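Local structure of uncharacterized protein (Staphylococcus aureus subsp. aureus, 3QFK) at residues A[386-391]-A[474-479]; A[366-371]-A[381-386]; A[154-159]-A[198-203]; A[246-251]-A[261-266]. The protein is of unknown function but, as a putative 5'-nucleotidase, joins a calcineurin-like metallophosphoesterase domain to a 5'-nucleotidase C-terminal domain. One frame throughout, in Å; residues are numbered along the deposited sequence.

How the contacts relate
Contacts 1 and 2 belong to the C-terminal domain and touch each other, sharing F386 and meeting where Y384 OH packs against F390 and N475; both reach the bound 2-oxoglutaric acid. Contact 1 is buried, whereas contact 2 is partly buried; each relies on asparagine amides bonded to backbone. Contacts 3 and 4 reach one mixed sheet of the calcineurin-like part, their centres about 23 Å apart. Contact 3, about 43 Å from contact 1 between centres, is parallel strand pairing with an apolar face and a polar, exposed end. Contact 4 instead carries histidines of the two-metal site and comes within about 8 Å of contacts 1 and 2, nearest atoms.

Contact 1: A[386-391]-A[474-479]; sequences FPNTFK and VNNYRA. With AKG (2-oxoglutaric acid), chain D.
Antiparallel backbone pairing joins K391 to V474: K391 N donates to V474 O and V474 N to K391 O, both at 2.9 Å and both nearly straight. One residue nearer the ligand, F390 and N475 form a non-hydrogen-bonded pair whose side chains diverge. There the strand gives way to helix 476-479, and N476 N donates to T389 O at 2.8 Å.

Side-chain amides continue the polar link. N476 CG lies between its own backbone N and carbonyl carbon (chi1 69°), which lets OD1 reach back to T389 N at 2.9 Å, with the donor above the carbonyl plane. N475 is the N-cap, its OD1 accepting from R478 N at 2.8 Å. From the other segment, N388 ND2 holds O4 of 2-oxoglutaric acid at 3.1 Å and, weakly, O3 of the same carboxylate.

Apolar contacts flank these bonds. K391 CD rests on A479 CB, and C4 of 2-oxoglutaric acid lies over the centre of one face of the Y477 ring.

Strands 390-396 and 469-475 are neighbours in a five-strand mixed sheet, with strand 493-497 on the far side of 390-396; W170, from the calcineurin-like part, meets the Y477 ring nearly parallel.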
loop_
_atom_site.group_PDB
_atom_site.type_symbol
_atom_site.label_atom_id
_atom_site.label_comp_id
_atom_site.label_asym_id
_atom_site.label_seq_id
_atom_site.Cartn_x
_atom_site.Cartn_y
_atom_site.Cartn_z
ATOM N N PHE A 386 3.385 9.470 -1.528
ATOM C CA PHE A 386 1.973 9.129 -1.565
ATOM C C PHE A 386 1.229 10.325 -2.093
ATOM O O PHE A 386 1.627 11.456 -1.820
ATOM C CB PHE A 386 1.462 8.750 -0.173
ATOM C CG PHE A 386 2.120 7.528 0.398
ATOM C CD1 PHE A 386 1.775 6.260 -0.062
ATOM C CD2 PHE A 386 3.084 7.639 1.393
ATOM C CE1 PHE A 386 2.383 5.116 0.457
ATOM C CE2 PHE A 386 3.694 6.501 1.932
ATOM C CZ PHE A 386 3.343 5.237 1.464
ATOM N N PRO A 387 0.156 10.092 -2.866
ATOM C CA PRO A 387 -0.574 11.236 -3.378
ATOM C C PRO A 387 -1.609 11.763 -2.378
ATOM O O PRO A 387 -2.728 11.984 -2.738
ATOM C CB PRO A 387 -1.233 10.688 -4.656
ATOM C CG PRO A 387 -1.421 9.262 -4.415
ATOM C CD PRO A 387 -0.393 8.823 -3.374
ATOM N N ASN A 388 -1.212 11.998 -1.134
ATOM C CA ASN A 388 -2.137 12.495 -0.131
ATOM C C ASN A 388 -2.303 14.004 -0.216
ATOM O O ASN A 388 -1.343 14.714 -0.483
ATOM C CB ASN A 388 -1.624 12.189 1.282
ATOM C CG ASN A 388 -1.378 10.698 1.527
ATOM O OD1 ASN A 388 -2.018 9.859 0.941
ATOM N ND2 ASN A 388 -0.434 10.390 2.420
ATOM N N THR A 389 -3.524 14.476 0.019
ATOM C CA THR A 389 -3.792 15.903 0.130
ATOM C C THR A 389 -4.006 16.116 1.647
ATOM O O THR A 389 -3.837 15.170 2.444
ATOM C CB THR A 389 -4.978 16.356 -0.706
ATOM O OG1 THR A 389 -6.154 15.682 -0.269
ATOM C CG2 THR A 389 -4.733 16.081 -2.218
ATOM N N PHE A 390 -4.385 17.321 2.065
ATOM C CA PHE A 390 -4.505 17.588 3.488
ATOM C C PHE A 390 -5.820 18.242 3.906
ATOM O O PHE A 390 -6.545 18.841 3.105
ATOM C CB PHE A 390 -3.304 18.436 3.943
ATOM C CG PHE A 390 -1.981 17.807 3.622
ATOM C CD1 PHE A 390 -1.410 17.970 2.358
ATOM C CD2 PHE A 390 -1.326 17.014 4.556
ATOM C CE1 PHE A 390 -0.214 17.354 2.027
ATOM C CE2 PHE A 390 -0.105 16.398 4.241
ATOM C CZ PHE A 390 0.445 16.562 2.982
ATOM N N LYS A 391 -6.115 18.094 5.185
ATOM C CA LYS A 391 -7.295 18.671 5.796
ATOM C C LYS A 391 -6.969 19.218 7.172
ATOM O O LYS A 391 -6.169 18.635 7.899
ATOM C CB LYS A 391 -8.400 17.616 5.914
ATOM C CG LYS A 391 -9.051 17.270 4.539
ATOM C CD LYS A 391 -10.273 16.380 4.692
ATOM C CE LYS A 391 -11.143 16.382 3.399
ATOM N NZ LYS A 391 -10.306 16.177 2.186
ATOM N N VAL A 474 -3.896 17.337 9.033
ATOM C CA VAL A 474 -3.477 15.952 8.833
ATOM C C VAL A 474 -3.634 15.605 7.374
ATOM O O VAL A 474 -4.322 16.337 6.652
ATOM C CB VAL A 474 -4.355 14.989 9.632
ATOM C CG1 VAL A 474 -4.419 15.442 11.078
ATOM C CG2 VAL A 474 -5.764 14.921 9.033
ATOM N N ASN A 475 -3.021 14.511 6.926
ATOM C CA ASN A 475 -3.210 14.081 5.521
ATOM C C ASN A 475 -4.613 13.445 5.357
ATOM O O ASN A 475 -5.238 13.080 6.351
ATOM C CB ASN A 475 -2.067 13.197 5.021
ATOM C CG ASN A 475 -2.069 11.805 5.633
ATOM O OD1 ASN A 475 -3.105 11.175 5.758
ATOM N ND2 ASN A 475 -0.884 11.305 5.977
ATOM N N ASN A 476 -5.096 13.306 4.119
ATOM C CA ASN A 476 -6.450 12.813 3.878
ATOM C C ASN A 476 -6.638 11.379 4.341
ATOM O O ASN A 476 -7.732 11.000 4.758
ATOM C CB ASN A 476 -6.860 12.946 2.409
ATOM C CG ASN A 476 -6.091 12.004 1.508
ATOM O OD1 ASN A 476 -4.914 12.228 1.201
ATOM N ND2 ASN A 476 -6.757 10.932 1.079
ATOM N N TYR A 477 -5.568 10.594 4.298
ATOM C CA TYR A 477 -5.620 9.208 4.773
ATOM C C TYR A 477 -6.007 9.226 6.252
ATOM O O TYR A 477 -6.928 8.526 6.679
ATOM C CB TYR A 477 -4.259 8.538 4.557
ATOM C CG TYR A 477 -4.153 7.091 4.964
ATOM C CD1 TYR A 477 -4.472 6.071 4.061
ATOM C CD2 TYR A 477 -3.623 6.738 6.188
ATOM C CE1 TYR A 477 -4.326 4.725 4.411
ATOM C CE2 TYR A 477 -3.475 5.395 6.547
ATOM C CZ TYR A 477 -3.837 4.401 5.651
ATOM O OH TYR A 477 -3.673 3.086 5.991
ATOM N N ARG A 478 -5.320 10.033 7.041
ATOM C CA ARG A 478 -5.671 10.159 8.483
ATOM C C ARG A 478 -7.045 10.683 8.713
ATOM O O ARG A 478 -7.711 10.262 9.660
ATOM C CB ARG A 478 -4.776 11.155 9.207
ATOM C CG ARG A 478 -3.466 10.699 9.470
ATOM C CD ARG A 478 -3.403 9.691 10.641
ATOM N NE ARG A 478 -2.002 9.327 10.729
ATOM C CZ ARG A 478 -1.439 8.293 10.129
ATOM N NH1 ARG A 478 -2.166 7.403 9.464
ATOM N NH2 ARG A 478 -0.129 8.118 10.249
ATOM N N ALA A 479 -7.459 11.642 7.881
ATOM C CA ALA A 479 -8.763 12.297 8.047
ATOM C C ALA A 479 -9.954 11.340 8.042
ATOM O O ALA A 479 -10.973 11.635 8.660
ATOM C CB ALA A 479 -8.972 13.417 6.989
HETATM C C1 AKG D . -0.108 2.234 2.326
HETATM O O1 AKG D . 1.129 2.067 2.312
HETATM O O2 AKG D . -0.886 1.285 2.102
HETATM C C2 AKG D . -0.678 3.561 2.601
HETATM O O5 AKG D . -1.838 3.760 2.290
HETATM C C3 AKG D . 0.146 4.671 3.237
HETATM C C4 AKG D . -0.688 5.605 4.123
HETATM C C5 AKG D . -0.563 7.047 3.687
HETATM O O3 AKG D . -0.098 7.894 4.480
HETATM O O4 AKG D . -0.942 7.354 2.543
#

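Contact 2: A[366-371]-A[381-386]; sequences DSASGF and INNYPF. With AKG (2-oxoglutaric acid), chain D; EDO (1,2-ethanediol), chain F.
N382, near the end of helix 377-383, meets S367 through its backbone carbonyl: S367 OG donates to N382 O at 2.6 Å, in the carbonyl plane and on a lone pair. A chi1 of 64° sets OG between the serine's backbone N and carbonyl carbon, facing the helix end.

N383 follows and carries most of the contact. Its OD1 accepts from G370 N at 3.0 Å and, weakly, from S369 N, while ND2 returns a nearly straight bond to G370 O, also 3.0 Å. That oxygen lies close to the amide plane of N383, although the donor stands well above the carbonyl plane of G370. The A368 methyl packs beside OD1, and the F371 ring lies beside the amide, its plane turned 63° from it.

At Y384 the chain leaves helical geometry. P385 then lays CG 3.9 Å from S367 OG. The last residue, F386, makes no contact with 366-371 but offers one ring face to C3 of 2-oxoglutaric acid, offset toward the rim, with CE1 3.6 Å from that carbon; F365 meets this ring edge-to-face.

The chemistry is that of a single amide used at both ends: two good bonds to G370 and a weaker one from S369 N should limit the rotation of the N383 side chain and tie the helix end to the loop leading into strand 370-371.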
loop_
_atom_site.group_PDB
_atom_site.type_symbol
_atom_site.label_atom_id
_atom_site.label_comp_id
_atom_site.label_asym_id
_atom_site.label_seq_id
_atom_site.Cartn_x
_atom_site.Cartn_y
_atom_site.Cartn_z
ATOM N N ASP A 366 9.108 5.298 5.201
ATOM C CA ASP A 366 10.244 4.378 5.114
ATOM C C ASP A 366 11.355 4.794 4.133
ATOM O O ASP A 366 12.526 4.592 4.401
ATOM C CB ASP A 366 9.745 2.985 4.730
ATOM C CG ASP A 366 10.757 1.901 5.032
ATOM O OD1 ASP A 366 11.367 1.952 6.123
ATOM O OD2 ASP A 366 10.917 0.991 4.193
ATOM N N SER A 367 10.978 5.388 3.009
ATOM C CA SER A 367 11.947 5.796 1.966
ATOM C C SER A 367 12.526 7.209 2.152
ATOM O O SER A 367 13.324 7.685 1.312
ATOM C CB SER A 367 11.266 5.731 0.594
ATOM O OG SER A 367 10.206 6.679 0.520
ATOM N N ALA A 368 12.119 7.893 3.223
ATOM C CA ALA A 368 12.591 9.239 3.461
ATOM C C ALA A 368 14.046 9.226 3.954
ATOM O O ALA A 368 14.415 8.460 4.840
ATOM C CB ALA A 368 11.669 9.982 4.454
ATOM N N SER A 369 14.874 10.037 3.308
ATOM C CA SER A 369 16.272 10.187 3.689
ATOM C C SER A 369 16.570 11.646 3.952
ATOM O O SER A 369 17.720 12.022 4.113
ATOM C CB SER A 369 17.178 9.648 2.593
ATOM O OG SER A 369 17.113 8.233 2.566
ATOM N N GLY A 370 15.515 12.453 4.035
ATOM C CA GLY A 370 15.651 13.870 4.261
ATOM C C GLY A 370 16.190 14.512 3.008
ATOM O O GLY A 370 16.142 13.904 1.934
ATOM N N PHE A 371 16.674 15.747 3.138
ATOM C CA PHE A 371 17.235 16.473 2.013
ATOM C C PHE A 371 18.693 16.796 2.260
ATOM O O PHE A 371 19.126 17.001 3.393
ATOM C CB PHE A 371 16.528 17.815 1.749
ATOM C CG PHE A 371 15.088 17.706 1.299
ATOM C CD1 PHE A 371 14.678 16.726 0.414
ATOM C CD2 PHE A 371 14.179 18.689 1.647
ATOM C CE1 PHE A 371 13.359 16.665 -0.023
ATOM C CE2 PHE A 371 12.857 18.638 1.202
ATOM C CZ PHE A 371 12.452 17.630 0.370
ATOM N N ILE A 381 10.162 13.034 -3.962
ATOM C CA ILE A 381 9.275 11.891 -4.054
ATOM C C ILE A 381 9.591 10.851 -2.975
ATOM O O ILE A 381 8.680 10.282 -2.365
ATOM C CB ILE A 381 9.328 11.214 -5.444
ATOM C CG1 ILE A 381 8.735 12.150 -6.495
ATOM C CG2 ILE A 381 8.540 9.906 -5.426
ATOM C CD1 ILE A 381 8.744 11.565 -7.907
ATOM N N ASN A 382 10.872 10.574 -2.760
ATOM C CA ASN A 382 11.253 9.621 -1.731
ATOM C C ASN A 382 10.862 10.081 -0.305
ATOM O O ASN A 382 10.547 9.263 0.523
ATOM C CB ASN A 382 12.741 9.231 -1.856
ATOM C CG ASN A 382 12.997 8.320 -3.049
ATOM O OD1 ASN A 382 12.050 7.865 -3.708
ATOM N ND2 ASN A 382 14.262 8.048 -3.338
ATOM N N ASN A 383 10.831 11.376 -0.043
ATOM C CA ASN A 383 10.397 11.867 1.267
ATOM C C ASN A 383 8.860 11.904 1.409
ATOM O O ASN A 383 8.347 11.802 2.507
ATOM C CB ASN A 383 10.995 13.225 1.558
ATOM C CG ASN A 383 12.482 13.150 1.899
ATOM O OD1 ASN A 383 12.938 12.210 2.559
ATOM N ND2 ASN A 383 13.228 14.169 1.497
ATOM N N TYR A 384 8.133 12.024 0.304
ATOM C CA TYR A 384 6.667 12.005 0.366
ATOM C C TYR A 384 6.151 11.286 -0.889
ATOM O O TYR A 384 5.736 11.933 -1.813
ATOM C CB TYR A 384 6.060 13.433 0.463
ATOM C CG TYR A 384 4.750 13.377 1.206
ATOM C CD1 TYR A 384 3.635 12.788 0.639
ATOM C CD2 TYR A 384 4.657 13.831 2.519
ATOM C CE1 TYR A 384 2.454 12.650 1.348
ATOM C CE2 TYR A 384 3.479 13.711 3.236
ATOM C CZ TYR A 384 2.383 13.122 2.654
ATOM O OH TYR A 384 1.210 12.985 3.347
ATOM N N PRO A 385 6.140 9.940 -0.890
ATOM C CA PRO A 385 5.750 9.119 -2.047
ATOM C C PRO A 385 4.290 8.700 -2.120
ATOM O O PRO A 385 3.996 7.653 -2.699
ATOM C CB PRO A 385 6.578 7.853 -1.841
ATOM C CG PRO A 385 6.574 7.683 -0.346
ATOM C CD PRO A 385 6.528 9.087 0.253
ATOM N N PHE A 386 3.385 9.470 -1.528
ATOM C CA PHE A 386 1.973 9.129 -1.565
ATOM C C PHE A 386 1.229 10.325 -2.093
ATOM O O PHE A 386 1.627 11.456 -1.820
ATOM C CB PHE A 386 1.462 8.750 -0.173
ATOM C CG PHE A 386 2.120 7.528 0.398
ATOM C CD1 PHE A 386 1.775 6.260 -0.062
ATOM C CD2 PHE A 386 3.084 7.639 1.393
ATOM C CE1 PHE A 386 2.383 5.116 0.457
ATOM C CE2 PHE A 386 3.694 6.501 1.932
ATOM C CZ PHE A 386 3.343 5.237 1.464
HETATM C C1 AKG D . -0.108 2.234 2.326
HETATM O O1 AKG D . 1.129 2.067 2.312
HETATM O O2 AKG D . -0.886 1.285 2.102
HETATM C C2 AKG D . -0.678 3.561 2.601
HETATM O O5 AKG D . -1.838 3.760 2.290
HETATM C C3 AKG D . 0.146 4.671 3.237
HETATM C C4 AKG D . -0.688 5.605 4.123
HETATM C C5 AKG D . -0.563 7.047 3.687
HETATM O O3 AKG D . -0.098 7.894 4.480
HETATM O O4 AKG D . -0.942 7.354 2.543
HETATM C C1 EDO F . 6.765 2.259 5.813
HETATM O O1 EDO F . 6.125 1.248 6.588
HETATM C C2 EDO F . 5.770 3.349 5.409
HETATM O O2 EDO F . 6.292 4.444 4.672
#

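Contact 3: A[154-159]-A[198-203]; sequences DQTVGV and HADIIV
V157 and V203 touch through methyls on the tightly packed side of this parallel pairing, CG1 to CG2 at 3.7 Å, and V159 CG2 lies alongside V203 CB at 3.8 Å. I201 shares their face. Between the valines, G158 N donates to I201 O at 2.9 Å and G158 O accepts from V203 N at 2.8 Å; on the other face of this glycine the A199 methyl comes close to its backbone.

Toward D154 the contact becomes polar and more open to solvent. T156 O accepts from both D200 N and I201 N, and D200 OD2 takes T156 N at 2.8 Å on its anti lone pair. The Q155 amide stacks on the D200 carboxylate, planes 28° apart, while T156 CG2 leans on the exposed H198 ring. T156 OG1 bonds to Q151.

Strands 155-163 and 201-207 are adjacent inner strands of a six-strand mixed sheet, linked by a crossover that includes helix 184-198, on which I202 packs; strand 147-152 pairs with the outer side of 155-163.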
loop_
_atom_site.group_PDB
_atom_site.type_symbol
_atom_site.label_atom_id
_atom_site.label_comp_id
_atom_site.label_asym_id
_atom_site.label_seq_id
_atom_site.Cartn_x
_atom_site.Cartn_y
_atom_site.Cartn_z
ATOM N N ASP A 154 -11.609 -32.125 -19.278
ATOM C CA ASP A 154 -13.049 -32.187 -19.008
ATOM C C ASP A 154 -13.403 -31.649 -17.607
ATOM O O ASP A 154 -14.447 -31.999 -17.047
ATOM C CB ASP A 154 -13.588 -33.614 -19.189
ATOM C CG ASP A 154 -12.919 -34.620 -18.274
ATOM O OD1 ASP A 154 -11.917 -34.267 -17.618
ATOM O OD2 ASP A 154 -13.385 -35.780 -18.230
ATOM N N GLN A 155 -12.522 -30.818 -17.046
ATOM C CA GLN A 155 -12.737 -30.207 -15.738
ATOM C C GLN A 155 -12.968 -28.713 -15.951
ATOM O O GLN A 155 -12.483 -28.143 -16.919
ATOM C CB GLN A 155 -11.501 -30.417 -14.837
ATOM C CG GLN A 155 -11.164 -31.898 -14.512
ATOM C CD GLN A 155 -11.998 -32.488 -13.372
ATOM O OE1 GLN A 155 -12.822 -33.364 -13.587
ATOM N NE2 GLN A 155 -11.794 -31.984 -12.159
ATOM N N THR A 156 -13.732 -28.089 -15.064
ATOM C CA THR A 156 -13.956 -26.650 -15.133
ATOM C C THR A 156 -13.340 -25.948 -13.924
ATOM O O THR A 156 -13.459 -26.430 -12.790
ATOM C CB THR A 156 -15.436 -26.306 -15.179
ATOM O OG1 THR A 156 -15.968 -26.751 -16.408
ATOM C CG2 THR A 156 -15.649 -24.785 -15.080
ATOM N N VAL A 157 -12.633 -24.846 -14.188
ATOM C CA VAL A 157 -12.037 -24.025 -13.144
ATOM C C VAL A 157 -12.867 -22.765 -13.017
ATOM O O VAL A 157 -13.238 -22.158 -14.021
ATOM C CB VAL A 157 -10.579 -23.597 -13.459
ATOM C CG1 VAL A 157 -10.033 -22.667 -12.320
ATOM C CG2 VAL A 157 -9.688 -24.793 -13.617
ATOM N N GLY A 158 -13.141 -22.358 -11.788
ATOM C CA GLY A 158 -13.915 -21.153 -11.534
ATOM C C GLY A 158 -13.064 -20.224 -10.710
ATOM O O GLY A 158 -12.482 -20.650 -9.729
ATOM N N VAL A 159 -12.976 -18.964 -11.128
ATOM C CA VAL A 159 -12.173 -17.988 -10.442
ATOM C C VAL A 159 -13.033 -16.841 -9.984
ATOM O O VAL A 159 -13.844 -16.342 -10.755
ATOM C CB VAL A 159 -11.068 -17.440 -11.388
ATOM C CG1 VAL A 159 -10.204 -16.399 -10.688
ATOM C CG2 VAL A 159 -10.205 -18.582 -11.901
ATOM N N HIS A 198 -20.966 -25.378 -10.719
ATOM C CA HIS A 198 -20.350 -25.156 -12.022
ATOM C C HIS A 198 -18.909 -25.711 -12.176
ATOM O O HIS A 198 -18.566 -26.275 -13.220
ATOM C CB HIS A 198 -20.326 -23.653 -12.301
ATOM C CG HIS A 198 -20.160 -23.302 -13.744
ATOM N ND1 HIS A 198 -19.253 -23.934 -14.570
ATOM C CD2 HIS A 198 -20.739 -22.333 -14.496
ATOM C CE1 HIS A 198 -19.322 -23.409 -15.782
ATOM N NE2 HIS A 198 -20.209 -22.430 -15.763
ATOM N N ALA A 199 -18.077 -25.568 -11.148
ATOM C CA ALA A 199 -16.669 -25.976 -11.263
ATOM C C ALA A 199 -16.222 -27.164 -10.427
ATOM O O ALA A 199 -16.813 -27.477 -9.409
ATOM C CB ALA A 199 -15.784 -24.804 -10.937
ATOM N N ASP A 200 -15.143 -27.789 -10.886
ATOM C CA ASP A 200 -14.486 -28.889 -10.193
ATOM C C ASP A 200 -13.317 -28.323 -9.365
ATOM O O ASP A 200 -12.891 -28.931 -8.397
ATOM C CB ASP A 200 -13.954 -29.891 -11.212
ATOM C CG ASP A 200 -15.028 -30.342 -12.199
ATOM O OD1 ASP A 200 -15.877 -31.180 -11.818
ATOM O OD2 ASP A 200 -15.000 -29.865 -13.367
ATOM N N ILE A 201 -12.808 -27.156 -9.763
ATOM C CA ILE A 201 -11.690 -26.476 -9.088
ATOM C C ILE A 201 -12.023 -25.001 -8.887
ATOM O O ILE A 201 -12.394 -24.308 -9.846
ATOM C CB ILE A 201 -10.384 -26.571 -9.923
ATOM C CG1 ILE A 201 -9.881 -28.018 -9.985
ATOM C CG2 ILE A 201 -9.301 -25.684 -9.350
ATOM C CD1 ILE A 201 -9.449 -28.599 -8.603
ATOM N N ILE A 202 -11.902 -24.528 -7.646
ATOM C CA ILE A 202 -12.184 -23.125 -7.319
ATOM C C ILE A 202 -10.926 -22.328 -6.942
ATOM O O ILE A 202 -10.158 -22.703 -6.048
ATOM C CB ILE A 202 -13.213 -23.014 -6.182
ATOM C CG1 ILE A 202 -14.562 -23.568 -6.672
ATOM C CG2 ILE A 202 -13.341 -21.575 -5.735
ATOM C CD1 ILE A 202 -15.643 -23.625 -5.625
ATOM N N VAL A 203 -10.737 -21.217 -7.634
ATOM C CA VAL A 203 -9.622 -20.328 -7.376
ATOM C C VAL A 203 -10.186 -19.012 -6.844
ATOM O O VAL A 203 -11.064 -18.410 -7.460
ATOM C CB VAL A 203 -8.820 -20.045 -8.668
ATOM C CG1 VAL A 203 -7.643 -19.055 -8.391
ATOM C CG2 VAL A 203 -8.330 -21.370 -9.307
#

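Contact 4: A[246-251]-A[261-266]; sequences GHQHRQ and VIQPGT. With MN (manganese (II) ion), chain C; ZN (zinc ion), chain B.
Q263, near the end of strand 259-264, and T266, just beyond it, meet the metal-binding loop 246-251 in a partly buried loop-to-strand contact, where that loop joins strands 242-244 and 251-256 of the six-strand sheet. Extended beyond CG, the Q263 side chain reaches across to the loop backbone, and OE1 accepts from R250 N at 2.9 Å. R250 O in turn takes G265 N at 2.9 Å, the donor standing above the carbonyl plane. R250 also sends NH1 back to Q248 OE1, in its guanidinium plane, while Q248 NE2 is hydrogen-bonded to F210 O.

G246, H247, Q248 and H249 spell the GHxH signature of calcineurin-like metallophosphoesterases. H247 ND1 binds the manganese ion at 2.5 Å and H249 NE2 the zinc ion at 2.4 Å; a water bridges the two metals, as does D72. T266 lies over one face of the H249 ring in a CH-pi contact, CB 3.9 Å from the centroid, while its OG1 bonds to D27 O. D27 and H29 complete the protein ligands of zinc, N109 and H207 those of manganese.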
loop_
_atom_site.group_PDB
_atom_site.type_symbol
_atom_site.label_atom_id
_atom_site.label_comp_id
_atom_site.label_asym_id
_atom_site.label_seq_id
_atom_site.Cartn_x
_atom_site.Cartn_y
_atom_site.Cartn_z
ATOM N N GLY A 246 -2.836 -11.028 -1.384
ATOM C CA GLY A 246 -1.905 -9.909 -1.577
ATOM C C GLY A 246 -2.125 -8.924 -0.457
ATOM O O GLY A 246 -2.440 -9.329 0.654
ATOM N N HIS A 247 -1.951 -7.645 -0.763
ATOM C CA HIS A 247 -2.202 -6.535 0.163
ATOM C C HIS A 247 -1.200 -6.334 1.315
ATOM O O HIS A 247 -0.790 -5.216 1.579
ATOM C CB HIS A 247 -3.638 -6.624 0.734
ATOM C CG HIS A 247 -4.019 -5.456 1.589
ATOM N ND1 HIS A 247 -4.077 -4.172 1.094
ATOM C CD2 HIS A 247 -4.381 -5.376 2.895
ATOM C CE1 HIS A 247 -4.437 -3.345 2.058
ATOM N NE2 HIS A 247 -4.636 -4.051 3.164
ATOM N N GLN A 248 -0.829 -7.414 1.980
ATOM C CA GLN A 248 0.068 -7.354 3.122
ATOM C C GLN A 248 1.533 -7.394 2.748
ATOM O O GLN A 248 2.376 -7.218 3.617
ATOM C CB GLN A 248 -0.242 -8.493 4.080
ATOM C CG GLN A 248 -1.564 -8.338 4.837
ATOM C CD GLN A 248 -1.818 -9.540 5.727
ATOM O OE1 GLN A 248 -1.616 -10.681 5.311
ATOM N NE2 GLN A 248 -2.236 -9.292 6.956
ATOM N N HIS A 249 1.840 -7.641 1.470
ATOM C CA HIS A 249 3.223 -7.643 0.996
ATOM C C HIS A 249 4.076 -8.746 1.623
ATOM O O HIS A 249 5.293 -8.613 1.712
ATOM C CB HIS A 249 3.869 -6.276 1.284
ATOM C CG HIS A 249 3.240 -5.139 0.547
ATOM N ND1 HIS A 249 3.825 -3.889 0.472
ATOM C CD2 HIS A 249 2.133 -5.083 -0.238
ATOM C CE1 HIS A 249 3.056 -3.089 -0.251
ATOM N NE2 HIS A 249 2.029 -3.792 -0.701
ATOM N N ARG A 250 3.454 -9.833 2.042
ATOM C CA ARG A 250 4.192 -10.946 2.654
ATOM C C ARG A 250 4.519 -11.986 1.591
ATOM O O ARG A 250 3.887 -12.009 0.527
ATOM C CB ARG A 250 3.323 -11.604 3.722
ATOM C CG ARG A 250 2.873 -10.639 4.799
ATOM C CD ARG A 250 1.675 -11.164 5.583
ATOM N NE ARG A 250 1.979 -12.300 6.443
ATOM C CZ ARG A 250 1.081 -12.903 7.223
ATOM N NH1 ARG A 250 -0.186 -12.511 7.221
ATOM N NH2 ARG A 250 1.445 -13.920 8.001
ATOM N N GLN A 251 5.505 -12.822 1.886
ATOM C CA GLN A 251 5.903 -13.928 1.015
ATOM C C GLN A 251 5.411 -15.203 1.684
ATOM O O GLN A 251 5.921 -15.591 2.705
ATOM C CB GLN A 251 7.414 -13.927 0.788
ATOM C CG GLN A 251 7.844 -12.763 -0.104
ATOM C CD GLN A 251 9.315 -12.770 -0.449
ATOM O OE1 GLN A 251 9.995 -13.796 -0.349
ATOM N NE2 GLN A 251 9.815 -11.621 -0.886
ATOM N N VAL A 261 -2.146 -22.026 -0.690
ATOM C CA VAL A 261 -2.209 -20.611 -0.286
ATOM C C VAL A 261 -0.943 -19.880 -0.736
ATOM O O VAL A 261 0.179 -20.348 -0.500
ATOM C CB VAL A 261 -2.367 -20.472 1.234
ATOM C CG1 VAL A 261 -2.482 -19.005 1.622
ATOM C CG2 VAL A 261 -3.571 -21.237 1.718
ATOM N N ILE A 262 -1.128 -18.743 -1.402
ATOM C CA ILE A 262 -0.026 -17.969 -1.935
ATOM C C ILE A 262 -0.178 -16.481 -1.678
ATOM O O ILE A 262 -1.277 -15.947 -1.795
ATOM C CB ILE A 262 0.020 -18.092 -3.477
ATOM C CG1 ILE A 262 0.649 -19.379 -3.957
ATOM C CG2 ILE A 262 0.895 -16.974 -4.077
ATOM C CD1 ILE A 262 2.125 -19.270 -4.154
ATOM N N GLN A 263 0.937 -15.821 -1.320
ATOM C CA GLN A 263 1.020 -14.357 -1.231
ATOM C C GLN A 263 2.431 -14.031 -1.799
ATOM O O GLN A 263 3.431 -14.344 -1.179
ATOM C CB GLN A 263 0.780 -13.796 0.176
ATOM C CG GLN A 263 0.541 -12.272 0.107
ATOM C CD GLN A 263 0.097 -11.631 1.405
ATOM O OE1 GLN A 263 0.633 -10.609 1.788
ATOM N NE2 GLN A 263 -0.902 -12.204 2.060
ATOM N N PRO A 264 2.508 -13.412 -2.989
ATOM C CA PRO A 264 3.826 -13.261 -3.614
ATOM C C PRO A 264 4.555 -11.943 -3.420
ATOM O O PRO A 264 5.133 -11.410 -4.372
ATOM C CB PRO A 264 3.489 -13.500 -5.094
ATOM C CG PRO A 264 2.121 -12.833 -5.228
ATOM C CD PRO A 264 1.451 -12.891 -3.875
ATOM N N GLY A 265 4.538 -11.401 -2.205
ATOM C CA GLY A 265 5.312 -10.203 -1.903
ATOM C C GLY A 265 4.864 -8.947 -2.591
ATOM O O GLY A 265 3.647 -8.692 -2.739
ATOM N N THR A 266 5.843 -8.166 -3.033
ATOM C CA THR A 266 5.589 -6.903 -3.676
ATOM C C THR A 266 6.752 -6.489 -4.576
ATOM O O THR A 266 7.866 -6.981 -4.429
ATOM C CB THR A 266 5.353 -5.794 -2.586
ATOM O OG1 THR A 266 4.988 -4.538 -3.203
ATOM C CG2 THR A 266 6.613 -5.605 -1.689
HETATM MN MN MN C . -3.250 -3.201 -1.015
HETATM ZN ZN ZN B . 0.117 -2.941 -1.845
HETATM O O HOH W 1 -1.078 -3.227 0.169
HETATM O O HOH W 2 1.181 -8.928 -1.332
HETATM O O HOH W 3 8.608 -8.918 -1.539
HETATM O O HOH W 4 0.244 -0.975 -0.454
#